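Local coordinates for protein glutamyl endopeptidase (Staphylococcus epidermidis, PDB 6TYA) that probably cleaves proteins on the carbonyl side of glutamate, and also of aspartate, as a secreted serine endopeptidase of the S1B family, at residues Asn8-Phe13 with Met144-Gly149; Gly156-Tyr161 with Asn191-Ser196. The protein carries 2 engineered substitutions. All coordinates share one frame; numbering follows the deposited sequence.

Contact 1 of 2, residues Asn8-Phe13 with Met144-Gly149; sequences NRHQIF and MWESVG
His10 and Glu146 lie side by side on one face of an antiparallel strand pair and are joined at their ends. His10 NE2 donates to Glu146 OE2 at 2.7 Å, with a bent N-H...O angle of 141°. The oxygen is met from above the carboxylate plane, and ring and carboxylate stand 83° apart. His10 chi1 of 63° sets the ring between its own N and carbonyl carbon, and this swings NE2 over to the neighbouring strand. The other face carries Gln11 and Trp145. Gln11 CB sits over the six-membered ring of the indole, 3.7 Å from its centroid, in a CH-pi contact. The Gln11 chain then runs on extended, bringing OE1 to 3.6 Å from Trp145 CZ2, its amide turned slightly from the ring plane. On the His10 face, Ile12 CB packs 3.8 Å from Met144 SD.

Strand 9-12 is an edge strand added to the long strand 144-155, in the sheet of the C-terminal half of this chymotrypsin-like fold. His10 and Glu146 form a hydrogen-bonded pair: His10 N reaches Glu146 O at 3.1 Å, and Glu146 N reaches His10 O at 2.9 Å. Water 1 links Asn8 N to Ser147 OG, and water 3 joins Gln11 NE2, Ile12 O and Met144 N.

Further out, Tyr20 OH holds Glu146 OE1, which gives the carboxylate a second anchor. Arg9 CG passes 3.4 Å from Ser147 OG, while its guanidinium reaches on to a salt bridge with Asp138. Ser147 OG also hydrogen-bonds to Ser164 O. Lys139 makes a cation-pi contact with Trp145.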
loop_
_atom_site.group_PDB
_atom_site.type_symbol
_atom_site.label_atom_id
_atom_site.label_comp_id
_atom_site.label_asym_id
_atom_site.label_seq_id
_atom_site.Cartn_x
_atom_site.Cartn_y
_atom_site.Cartn_z
ATOM N N ASN A 8 7.937 16.457 -1.947
ATOM C CA ASN A 8 9.104 16.009 -2.720
ATOM C C ASN A 8 8.760 14.654 -3.335
ATOM O O ASN A 8 8.958 13.622 -2.695
ATOM C CB ASN A 8 10.358 15.922 -1.829
ATOM C CG ASN A 8 11.603 15.442 -2.592
ATOM O OD1 ASN A 8 11.606 15.379 -3.814
ATOM N ND2 ASN A 8 12.666 15.121 -1.858
ATOM N N ARG A 9 8.239 14.665 -4.567
ATOM C CA ARG A 9 7.643 13.478 -5.181
ATOM C C ARG A 9 8.102 13.350 -6.628
ATOM O O ARG A 9 8.290 14.352 -7.325
ATOM C CB ARG A 9 6.102 13.521 -5.158
ATOM C CG ARG A 9 5.473 13.703 -3.786
ATOM C CD ARG A 9 3.946 13.571 -3.863
ATOM N NE ARG A 9 3.313 14.698 -4.538
ATOM C CZ ARG A 9 2.066 14.688 -5.001
ATOM N NH1 ARG A 9 1.322 13.593 -4.878
ATOM N NH2 ARG A 9 1.563 15.758 -5.605
ATOM N N HIS A 10 8.268 12.106 -7.082
ATOM C CA HIS A 10 8.681 11.873 -8.460
ATOM C C HIS A 10 8.073 10.569 -8.959
ATOM O O HIS A 10 7.801 9.653 -8.179
ATOM C CB HIS A 10 10.214 11.846 -8.594
ATOM C CG HIS A 10 10.880 10.742 -7.824
ATOM N ND1 HIS A 10 11.318 9.575 -8.419
ATOM C CD2 HIS A 10 11.206 10.637 -6.514
ATOM C CE1 HIS A 10 11.870 8.795 -7.508
ATOM N NE2 HIS A 10 11.817 9.417 -6.341
ATOM N N GLN A 11 7.857 10.502 -10.272
ATOM C CA GLN A 11 7.209 9.350 -10.883
ATOM C C GLN A 11 8.195 8.202 -11.028
ATOM O O GLN A 11 9.374 8.410 -11.327
ATOM C CB GLN A 11 6.630 9.727 -12.252
ATOM C CG GLN A 11 5.744 8.655 -12.879
ATOM C CD GLN A 11 4.991 9.146 -14.112
ATOM O OE1 GLN A 11 5.070 10.316 -14.481
ATOM N NE2 GLN A 11 4.252 8.252 -14.746
ATOM N N ILE A 12 7.716 6.991 -10.774
ATOM C CA ILE A 12 8.468 5.774 -11.067
ATOM C C ILE A 12 8.039 5.300 -12.451
ATOM O O ILE A 12 6.848 5.067 -12.703
ATOM C CB ILE A 12 8.224 4.692 -10.006
ATOM C CG1 ILE A 12 8.392 5.279 -8.609
ATOM C CG2 ILE A 12 9.185 3.536 -10.193
ATOM C CD1 ILE A 12 9.785 5.803 -8.331
ATOM N N PHE A 13 8.998 5.206 -13.366
ATOM C CA PHE A 13 8.711 4.675 -14.692
ATOM C C PHE A 13 9.054 3.196 -14.808
ATOM O O PHE A 13 8.299 2.435 -15.422
ATOM C CB PHE A 13 9.459 5.484 -15.761
ATOM C CG PHE A 13 9.009 6.918 -15.851
ATOM C CD1 PHE A 13 7.866 7.256 -16.549
ATOM C CD2 PHE A 13 9.723 7.921 -15.228
ATOM C CE1 PHE A 13 7.443 8.559 -16.629
ATOM C CE2 PHE A 13 9.302 9.238 -15.310
ATOM C CZ PHE A 13 8.159 9.553 -16.009
ATOM N N MET A 144 2.688 5.584 -10.859
ATOM C CA MET A 144 3.298 5.343 -9.558
ATOM C C MET A 144 4.230 6.495 -9.195
ATOM O O MET A 144 5.054 6.917 -10.014
ATOM C CB MET A 144 4.067 4.017 -9.555
ATOM C CG MET A 144 4.640 3.653 -8.190
ATOM S SD MET A 144 5.853 2.312 -8.197
ATOM C CE MET A 144 4.896 0.969 -8.929
ATOM N N TRP A 145 4.096 6.999 -7.966
ATOM C CA TRP A 145 4.878 8.128 -7.488
ATOM C C TRP A 145 5.454 7.806 -6.121
ATOM O O TRP A 145 4.779 7.211 -5.273
ATOM C CB TRP A 145 4.027 9.404 -7.414
ATOM C CG TRP A 145 3.625 9.899 -8.774
ATOM C CD1 TRP A 145 2.691 9.348 -9.609
ATOM C CD2 TRP A 145 4.171 11.029 -9.474
ATOM N NE1 TRP A 145 2.616 10.071 -10.781
ATOM C CE2 TRP A 145 3.509 11.111 -10.718
ATOM C CE3 TRP A 145 5.141 11.989 -9.158
ATOM C CZ2 TRP A 145 3.793 12.104 -11.650
ATOM C CZ3 TRP A 145 5.414 12.975 -10.076
ATOM C CH2 TRP A 145 4.742 13.028 -11.313
ATOM N N GLU A 146 6.713 8.183 -5.924
ATOM C CA GLU A 146 7.392 8.045 -4.643
ATOM C C GLU A 146 7.465 9.407 -3.956
ATOM O O GLU A 146 7.808 10.407 -4.590
ATOM C CB GLU A 146 8.793 7.472 -4.850
ATOM C CG GLU A 146 9.662 7.457 -3.612
ATOM C CD GLU A 146 11.021 6.864 -3.923
ATOM O OE1 GLU A 146 11.167 5.625 -3.856
ATOM O OE2 GLU A 146 11.923 7.633 -4.295
ATOM N N SER A 147 7.140 9.446 -2.666
ATOM C CA SER A 147 7.158 10.683 -1.896
ATOM C C SER A 147 8.197 10.548 -0.791
ATOM O O SER A 147 8.187 9.560 -0.046
ATOM C CB SER A 147 5.765 10.999 -1.314
ATOM O OG SER A 147 5.739 12.296 -0.717
ATOM N N VAL A 148 9.080 11.544 -0.682
ATOM C CA VAL A 148 10.270 11.484 0.170
ATOM C C VAL A 148 10.042 12.324 1.426
ATOM O O VAL A 148 9.594 13.478 1.333
ATOM C CB VAL A 148 11.517 11.975 -0.593
ATOM C CG1 VAL A 148 12.736 12.000 0.333
ATOM C CG2 VAL A 148 11.796 11.097 -1.824
ATOM N N GLY A 149 10.384 11.772 2.589
ATOM C CA GLY A 149 10.246 12.519 3.825
ATOM C C GLY A 149 10.823 11.811 5.040
ATOM O O GLY A 149 11.706 10.958 4.928
HETATM O O HOH W 1 7.002 14.587 0.019
HETATM O O HOH W 2 12.193 15.796 1.180
HETATM O O HOH W 3 4.367 5.509 -13.399
#

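Contact 2 of 2, residues Gly156-Tyr161 with Asn191-Ser196; sequences GEELRY and NKYNSS
Leu159-Tyr161 and Asn194-Ser196 run antiparallel, with the short strand axes at 148° and 4.6 Å apart at closest approach. Leu159 with Ser196 and Tyr161 with Asn194 are hydrogen-bonded pairs; Arg160 and Ser195 form the non-hydrogen-bonded pair between them. Leu159 O takes two donors, Ser196 N at 2.7 Å and Ser196 OG at 3.0 Å. Ser196 chi1 of 63° folds the hydroxyl back toward that carbonyl.

Arg160 lays its guanidinium flat on the Tyr193 ring, with planes 6° apart and centres 4.5 Å apart. Its CD lies over the same ring face, displaced toward the rim. In the guanidinium plane, NE of Arg160 donates to the anti lone pair of Glu158 OE2, forming a salt bridge. Glu158 OE1 turns to Tyr186 instead. On the opposite face of the sheet, Tyr161 crosses Asn194 at about a right angle, its CE1 3.5 Å from Asn194 CB, and its hydroxyl bonds to His185.

Lys192 and Tyr193 form a classic beta bulge opposite Val189. The salt bridge probably limits rotation of the guanidinium that stacks on Tyr193, and would partly neutralise its charge.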
loop_
_atom_site.group_PDB
_atom_site.type_symbol
_atom_site.label_atom_id
_atom_site.label_comp_id
_atom_site.label_asym_id
_atom_site.label_seq_id
_atom_site.Cartn_x
_atom_site.Cartn_y
_atom_site.Cartn_z
ATOM N N GLY A 156 1.829 3.525 19.357
ATOM C CA GLY A 156 0.908 2.406 19.217
ATOM C C GLY A 156 0.911 1.911 17.784
ATOM O O GLY A 156 1.951 1.541 17.235
ATOM N N GLU A 157 -0.251 1.932 17.131
ATOM C CA GLU A 157 -0.359 1.486 15.748
ATOM C C GLU A 157 -0.338 2.644 14.745
ATOM O O GLU A 157 -0.833 2.497 13.625
ATOM C CB GLU A 157 -1.620 0.642 15.565
ATOM C CG GLU A 157 -1.632 -0.592 16.443
ATOM C CD GLU A 157 -2.969 -1.325 16.447
ATOM O OE1 GLU A 157 -3.028 -2.429 17.040
ATOM O OE2 GLU A 157 -3.927 -0.798 15.842
ATOM N N GLU A 158 0.241 3.779 15.110
ATOM C CA GLU A 158 0.269 4.946 14.242
ATOM C C GLU A 158 1.699 5.390 14.019
ATOM O O GLU A 158 2.472 5.514 14.976
ATOM C CB GLU A 158 -0.528 6.104 14.839
ATOM C CG GLU A 158 -0.423 7.382 14.015
ATOM C CD GLU A 158 -1.772 8.010 13.730
ATOM O OE1 GLU A 158 -2.684 7.275 13.281
ATOM O OE2 GLU A 158 -1.925 9.233 13.975
ATOM N N LEU A 159 2.046 5.623 12.759
ATOM C CA LEU A 159 3.306 6.251 12.400
ATOM C C LEU A 159 2.998 7.441 11.501
ATOM O O LEU A 159 2.294 7.295 10.495
ATOM C CB LEU A 159 4.251 5.265 11.700
ATOM C CG LEU A 159 5.666 5.821 11.470
ATOM C CD1 LEU A 159 6.730 4.744 11.585
ATOM C CD2 LEU A 159 5.782 6.500 10.117
ATOM N N ARG A 160 3.532 8.610 11.855
ATOM C CA ARG A 160 3.273 9.836 11.115
ATOM C C ARG A 160 4.552 10.365 10.478
ATOM O O ARG A 160 5.659 10.110 10.964
ATOM C CB ARG A 160 2.671 10.902 12.030
ATOM C CG ARG A 160 1.430 10.431 12.752
ATOM C CD ARG A 160 0.972 11.450 13.788
ATOM N NE ARG A 160 -0.159 10.941 14.565
ATOM C CZ ARG A 160 -0.592 11.489 15.697
ATOM N NH1 ARG A 160 0.020 12.563 16.185
ATOM N NH2 ARG A 160 -1.619 10.959 16.342
ATOM N N TYR A 161 4.389 11.135 9.403
ATOM C CA TYR A 161 5.523 11.669 8.655
ATOM C C TYR A 161 5.152 13.015 8.047
ATOM O O TYR A 161 3.979 13.397 7.997
ATOM C CB TYR A 161 5.988 10.710 7.541
ATOM C CG TYR A 161 4.905 9.807 7.012
ATOM C CD1 TYR A 161 3.951 10.273 6.114
ATOM C CD2 TYR A 161 4.856 8.470 7.392
ATOM C CE1 TYR A 161 2.956 9.424 5.631
ATOM C CE2 TYR A 161 3.873 7.619 6.915
ATOM C CZ TYR A 161 2.927 8.098 6.042
ATOM O OH TYR A 161 1.961 7.237 5.589
ATOM N N ASN A 191 -3.239 20.496 7.319
ATOM C CA ASN A 191 -1.988 20.100 6.658
ATOM C C ASN A 191 -0.850 20.001 7.688
ATOM O O ASN A 191 0.163 20.669 7.556
ATOM C CB ASN A 191 -1.611 21.100 5.556
ATOM C CG ASN A 191 -2.558 21.059 4.361
ATOM O OD1 ASN A 191 -2.989 19.989 3.911
ATOM N ND2 ASN A 191 -2.874 22.233 3.830
ATOM N N LYS A 192 -1.031 19.167 8.713
ATOM C CA LYS A 192 -0.052 18.980 9.779
ATOM C C LYS A 192 0.874 17.790 9.514
ATOM O O LYS A 192 2.098 17.920 9.590
ATOM C CB LYS A 192 -0.780 18.793 11.119
ATOM C CG LYS A 192 -1.376 20.096 11.667
ATOM C CD LYS A 192 -0.341 20.879 12.479
ATOM C CE LYS A 192 -0.310 22.372 12.129
ATOM N NZ LYS A 192 0.986 23.014 12.534
ATOM N N TYR A 193 0.309 16.628 9.202
ATOM C CA TYR A 193 1.108 15.433 8.960
ATOM C C TYR A 193 0.264 14.453 8.168
ATOM O O TYR A 193 -0.956 14.600 8.063
ATOM C CB TYR A 193 1.565 14.793 10.267
ATOM C CG TYR A 193 0.411 14.420 11.180
ATOM C CD1 TYR A 193 -0.328 13.249 10.972
ATOM C CD2 TYR A 193 0.063 15.230 12.259
ATOM C CE1 TYR A 193 -1.369 12.905 11.794
ATOM C CE2 TYR A 193 -0.984 14.885 13.102
ATOM C CZ TYR A 193 -1.697 13.725 12.864
ATOM O OH TYR A 193 -2.737 13.371 13.703
ATOM N N ASN A 194 0.924 13.429 7.650
ATOM C CA ASN A 194 0.250 12.267 7.101
ATOM C C ASN A 194 0.564 11.066 7.984
ATOM O O ASN A 194 1.512 11.081 8.775
ATOM C CB ASN A 194 0.661 12.044 5.640
ATOM C CG ASN A 194 -0.003 13.057 4.693
ATOM O OD1 ASN A 194 -1.200 13.308 4.792
ATOM N ND2 ASN A 194 0.774 13.654 3.811
ATOM N N SER A 195 -0.266 10.034 7.884
ATOM C CA SER A 195 -0.220 8.973 8.877
ATOM C C SER A 195 -0.407 7.610 8.226
ATOM O O SER A 195 -1.058 7.468 7.182
ATOM C CB SER A 195 -1.266 9.204 9.978
ATOM O OG SER A 195 -2.560 9.318 9.419
ATOM N N SER A 196 0.198 6.609 8.856
ATOM C CA SER A 196 0.144 5.238 8.407
ATOM C C SER A 196 -0.210 4.338 9.578
ATOM O O SER A 196 -0.048 4.707 10.746
ATOM C CB SER A 196 1.495 4.805 7.817
ATOM O OG SER A 196 2.508 4.861 8.814
#

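Overall arrangement
Both contacts belong to the same antiparallel sheet and are linked through strands 144-155 and 158-161, which follow each other in the chain and are neighbours in the sheet. Their centres are about 18 Å apart, and their nearest atoms about 6 Å. Each is partly buried. Contact 1 adds the N-terminal strand at the sheet's edge, away from the annotated sites, and has exposed residues and bridging waters. Contact 2 has no exposed residue among those that touch. It lies nearer the predicted charge relay, with the Glu158 side chain about 8 Å from that of Asp94. A histidine-carboxylate bond and an indole mark contact 1; an arginine-tyrosine stack marks contact 2.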